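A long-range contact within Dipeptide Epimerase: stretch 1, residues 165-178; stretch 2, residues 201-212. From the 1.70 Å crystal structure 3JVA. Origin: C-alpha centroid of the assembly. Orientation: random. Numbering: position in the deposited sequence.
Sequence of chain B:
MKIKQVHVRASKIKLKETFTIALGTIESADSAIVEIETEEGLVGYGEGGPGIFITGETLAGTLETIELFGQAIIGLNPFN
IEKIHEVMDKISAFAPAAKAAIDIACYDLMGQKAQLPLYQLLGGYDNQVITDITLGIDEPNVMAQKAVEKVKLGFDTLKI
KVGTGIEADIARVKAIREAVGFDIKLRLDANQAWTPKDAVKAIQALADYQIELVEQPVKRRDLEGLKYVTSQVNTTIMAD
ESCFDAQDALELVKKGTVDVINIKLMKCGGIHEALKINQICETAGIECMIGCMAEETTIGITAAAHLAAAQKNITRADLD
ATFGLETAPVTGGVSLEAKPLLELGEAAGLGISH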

# COMPACT_ATOMS: atom_id res chain seq x y z
N GLY B 165 -36.59 0.92 -10.30
CA GLY B 165 -36.78 2.26 -10.82
C GLY B 165 -37.00 3.11 -9.59
O GLY B 165 -37.93 2.86 -8.82
N ILE B 166 -36.16 4.13 -9.40
CA ILE B 166 -36.25 4.98 -8.23
C ILE B 166 -37.63 5.57 -7.92
O ILE B 166 -38.04 5.61 -6.75
CB ILE B 166 -35.22 6.13 -8.31
CG1 ILE B 166 -35.15 6.86 -6.96
CG2 ILE B 166 -35.59 7.10 -9.42
CD1 ILE B 166 -34.69 5.97 -5.83
N GLU B 167 -38.36 6.02 -8.94
CA GLU B 167 -39.68 6.60 -8.70
C GLU B 167 -40.63 5.54 -8.13
O GLU B 167 -41.36 5.79 -7.17
CB GLU B 167 -40.26 7.19 -9.99
CG GLU B 167 -40.64 6.17 -11.06
CD GLU B 167 -39.47 5.32 -11.51
OE1 GLU B 167 -38.43 5.88 -11.93
OE2 GLU B 167 -39.59 4.07 -11.45
N ALA B 168 -40.61 4.35 -8.73
CA ALA B 168 -41.46 3.26 -8.29
C ALA B 168 -41.04 2.80 -6.89
O ALA B 168 -41.89 2.54 -6.04
CB ALA B 168 -41.37 2.10 -9.27
N ASP B 169 -39.73 2.70 -6.67
CA ASP B 169 -39.22 2.27 -5.36
C ASP B 169 -39.72 3.24 -4.29
O ASP B 169 -40.28 2.84 -3.27
CB ASP B 169 -37.69 2.26 -5.34
CG ASP B 169 -37.08 1.19 -6.24
OD1 ASP B 169 -37.75 0.18 -6.54
OD2 ASP B 169 -35.91 1.36 -6.64
N ILE B 170 -39.49 4.53 -4.53
CA ILE B 170 -39.90 5.57 -3.60
C ILE B 170 -41.39 5.56 -3.31
O ILE B 170 -41.81 5.70 -2.16
CB ILE B 170 -39.48 6.96 -4.12
CG1 ILE B 170 -37.95 7.08 -4.07
CG2 ILE B 170 -40.13 8.07 -3.29
CD1 ILE B 170 -37.40 8.38 -4.63
N ALA B 171 -42.20 5.38 -4.35
CA ALA B 171 -43.65 5.35 -4.20
C ALA B 171 -44.10 4.25 -3.24
O ALA B 171 -44.95 4.47 -2.38
CB ALA B 171 -44.30 5.16 -5.56
N ARG B 172 -43.52 3.06 -3.39
CA ARG B 172 -43.85 1.93 -2.54
C ARG B 172 -43.40 2.16 -1.11
O ARG B 172 -44.16 1.94 -0.17
CB ARG B 172 -43.22 0.65 -3.09
CG ARG B 172 -43.86 0.17 -4.38
CD ARG B 172 -43.08 -0.95 -5.04
NE ARG B 172 -43.73 -1.36 -6.28
CZ ARG B 172 -43.09 -1.66 -7.40
NH1 ARG B 172 -41.76 -1.59 -7.45
NH2 ARG B 172 -43.77 -2.03 -8.48
N VAL B 173 -42.15 2.60 -0.94
CA VAL B 173 -41.63 2.84 0.40
C VAL B 173 -42.44 3.93 1.11
O VAL B 173 -42.76 3.82 2.29
CB VAL B 173 -40.14 3.23 0.35
CG1 VAL B 173 -39.66 3.66 1.73
CG2 VAL B 173 -39.31 2.05 -0.15
N LYS B 174 -42.77 4.98 0.36
CA LYS B 174 -43.55 6.08 0.91
C LYS B 174 -44.91 5.60 1.43
O LYS B 174 -45.29 5.92 2.56
CB LYS B 174 -43.78 7.14 -0.17
CG LYS B 174 -44.70 8.27 0.25
CD LYS B 174 -44.98 9.22 -0.90
CE LYS B 174 -43.72 9.92 -1.38
NZ LYS B 174 -44.00 10.89 -2.48
N ALA B 175 -45.62 4.84 0.61
CA ALA B 175 -46.93 4.31 0.98
C ALA B 175 -46.85 3.40 2.20
O ALA B 175 -47.66 3.50 3.12
CB ALA B 175 -47.53 3.55 -0.20
N ILE B 176 -45.87 2.51 2.20
CA ILE B 176 -45.71 1.59 3.32
C ILE B 176 -45.43 2.35 4.62
O ILE B 176 -46.09 2.12 5.63
CB ILE B 176 -44.57 0.59 3.04
CG1 ILE B 176 -44.96 -0.30 1.85
CG2 ILE B 176 -44.30 -0.26 4.28
CD1 ILE B 176 -43.86 -1.23 1.37
N ARG B 177 -44.46 3.25 4.58
CA ARG B 177 -44.10 4.02 5.76
C ARG B 177 -45.28 4.80 6.34
O ARG B 177 -45.53 4.75 7.54
CB ARG B 177 -42.95 4.99 5.46
CG ARG B 177 -42.53 5.84 6.66
CD ARG B 177 -42.12 4.97 7.84
NE ARG B 177 -40.81 4.36 7.65
CZ ARG B 177 -40.38 3.29 8.32
NH1 ARG B 177 -41.17 2.72 9.22
NH2 ARG B 177 -39.16 2.82 8.11
N GLU B 178 -46.00 5.51 5.48
CA GLU B 178 -47.14 6.29 5.95
C GLU B 178 -48.24 5.40 6.50
O GLU B 178 -48.98 5.80 7.40
CB GLU B 178 -47.69 7.17 4.82
CG GLU B 178 -47.97 6.43 3.53
CD GLU B 178 -48.34 7.36 2.39
OE1 GLU B 178 -47.60 8.35 2.17
OE2 GLU B 178 -49.36 7.11 1.71
N LYS B 201 -26.92 7.53 -4.83
CA LYS B 201 -28.01 8.46 -5.12
C LYS B 201 -29.35 7.88 -4.69
O LYS B 201 -30.11 8.51 -3.96
CB LYS B 201 -28.05 8.74 -6.63
CG LYS B 201 -28.75 10.03 -7.03
CD LYS B 201 -29.00 10.09 -8.54
CE LYS B 201 -27.81 9.58 -9.36
NZ LYS B 201 -26.53 10.28 -9.03
N ALA B 202 -29.63 6.65 -5.13
CA ALA B 202 -30.89 5.99 -4.81
C ALA B 202 -31.06 5.75 -3.32
O ALA B 202 -32.12 6.01 -2.75
CB ALA B 202 -30.99 4.66 -5.57
N ILE B 203 -30.01 5.26 -2.67
CA ILE B 203 -30.08 4.97 -1.25
C ILE B 203 -30.31 6.24 -0.42
O ILE B 203 -31.12 6.24 0.52
CB ILE B 203 -28.82 4.23 -0.78
CG1 ILE B 203 -28.79 2.84 -1.42
CG2 ILE B 203 -28.81 4.09 0.74
CD1 ILE B 203 -27.50 2.06 -1.20
N GLN B 204 -29.63 7.32 -0.76
CA GLN B 204 -29.82 8.56 -0.02
C GLN B 204 -31.24 9.09 -0.21
O GLN B 204 -31.79 9.73 0.68
CB GLN B 204 -28.78 9.60 -0.44
CG GLN B 204 -27.37 9.14 -0.11
CD GLN B 204 -26.34 10.21 -0.35
OE1 GLN B 204 -26.31 10.85 -1.40
NE2 GLN B 204 -25.47 10.41 0.63
N ALA B 205 -31.83 8.81 -1.36
CA ALA B 205 -33.20 9.26 -1.63
C ALA B 205 -34.18 8.42 -0.81
O ALA B 205 -35.13 8.94 -0.23
CB ALA B 205 -33.52 9.14 -3.11
N LEU B 206 -33.93 7.11 -0.75
CA LEU B 206 -34.79 6.21 0.02
C LEU B 206 -34.62 6.42 1.52
O LEU B 206 -35.56 6.22 2.29
CB LEU B 206 -34.48 4.75 -0.32
CG LEU B 206 -35.05 4.12 -1.60
CD1 LEU B 206 -36.56 3.98 -1.47
CD2 LEU B 206 -34.71 4.95 -2.79
N ALA B 207 -33.43 6.84 1.92
CA ALA B 207 -33.12 7.06 3.34
C ALA B 207 -34.05 8.06 4.02
O ALA B 207 -34.21 8.02 5.24
CB ALA B 207 -31.67 7.51 3.50
N ASP B 208 -34.67 8.95 3.25
CA ASP B 208 -35.58 9.94 3.82
C ASP B 208 -36.77 9.28 4.52
O ASP B 208 -37.47 9.93 5.30
CB ASP B 208 -36.11 10.89 2.74
CG ASP B 208 -35.03 11.79 2.17
OD1 ASP B 208 -34.17 12.27 2.94
OD2 ASP B 208 -35.05 12.04 0.94
N TYR B 209 -36.99 8.01 4.23
CA TYR B 209 -38.11 7.28 4.82
C TYR B 209 -37.71 6.37 5.97
O TYR B 209 -38.49 5.52 6.40
CB TYR B 209 -38.83 6.48 3.73
CG TYR B 209 -39.42 7.36 2.66
CD1 TYR B 209 -40.61 8.04 2.88
CD2 TYR B 209 -38.74 7.59 1.47
CE1 TYR B 209 -41.12 8.93 1.93
CE2 TYR B 209 -39.24 8.47 0.51
CZ TYR B 209 -40.43 9.13 0.75
OH TYR B 209 -40.92 10.02 -0.18
N GLN B 210 -36.49 6.56 6.47
CA GLN B 210 -35.97 5.76 7.57
C GLN B 210 -35.83 4.30 7.15
O GLN B 210 -36.74 3.50 7.32
CB GLN B 210 -36.90 5.85 8.79
CG GLN B 210 -36.43 5.00 9.96
CD GLN B 210 -37.46 4.90 11.07
OE1 GLN B 210 -37.81 5.90 11.70
NE2 GLN B 210 -37.94 3.68 11.32
N ILE B 211 -34.67 3.97 6.61
CA ILE B 211 -34.40 2.61 6.15
C ILE B 211 -33.43 1.94 7.10
O ILE B 211 -32.41 2.52 7.45
CB ILE B 211 -33.81 2.63 4.73
CG1 ILE B 211 -34.79 3.32 3.78
CG2 ILE B 211 -33.51 1.21 4.27
CD1 ILE B 211 -36.20 2.73 3.82
N GLU B 212 -33.75 0.72 7.53
CA GLU B 212 -32.87 -0.00 8.43
C GLU B 212 -31.58 -0.43 7.73
O GLU B 212 -30.49 -0.33 8.30
CB GLU B 212 -33.55 -1.25 9.00
CG GLU B 212 -32.62 -2.03 9.91
CD GLU B 212 -33.06 -3.45 10.14
OE1 GLU B 212 -33.72 -4.02 9.24
OE2 GLU B 212 -32.73 -4.01 11.20

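Two helical segments of Dipeptide Epimerase, 166-178 and the helix that includes 201-206, run side by side in the same sense, their N-to-C directions 23° apart and their axes 10.5 Å apart at closest approach; the contact buries 553 Å², both sides summed. Apolar packing: I166, I170 and V173 recur at three- and four-residue spacings, so one side of their helix meets A202, A205 and L206. L206 is the knob, its side chain seated among I166, D169, I170 and V173. L206 CD1 packs on V173 CG2 (3.6 Å), and I170 CG1 lies near both leucine methyls, 4.3 Å from L206 CD1 and 4.1 Å from L206 CD2. The isoleucine ends lie against the small side chains of A202 and A205: I166 CD1 is 3.9 Å from A202 CB, and I170 CD1 is 4.2 Å from A205 CB. V173, beta-branched and pointing toward the partner, turns its other methyl to the following segment, with CG1 3.6 Å from Y209 CB and 4.1 Å from I211 CD1. Aromatic contacts: Y209 has the largest covered area, 120 Å², its ring offering a broad apolar surface to I170, V173 and the aliphatic part of K174. I170 CG2 lies 3.9 Å from Y209 CE2, and K174 CA makes an off-centre CH-pi contact, 4.3 Å from the Y209 ring centroid. The lysine side chain continues along the tyrosine, K174 CE reaching 3.0 Å from Y209 OH. Hydrogen bonds: all three across the contact come from R177, whose long side chain, t at chi1 and p at chi2 and chi3, brings its guanidinium to backbone carbonyls. R177 NE donates to Y209 O (2.9 Å) near the guanidinium plane; R177 NH2 donates to Q210 O (2.6 Å) and weakly to Y209 O (3.3 Å). Q210 NE2 lies over one guanidinium face, 3.5 Å from R177 NH2. Arginine suits this buried position because its several N-H donors can satisfy adjacent carbonyls together.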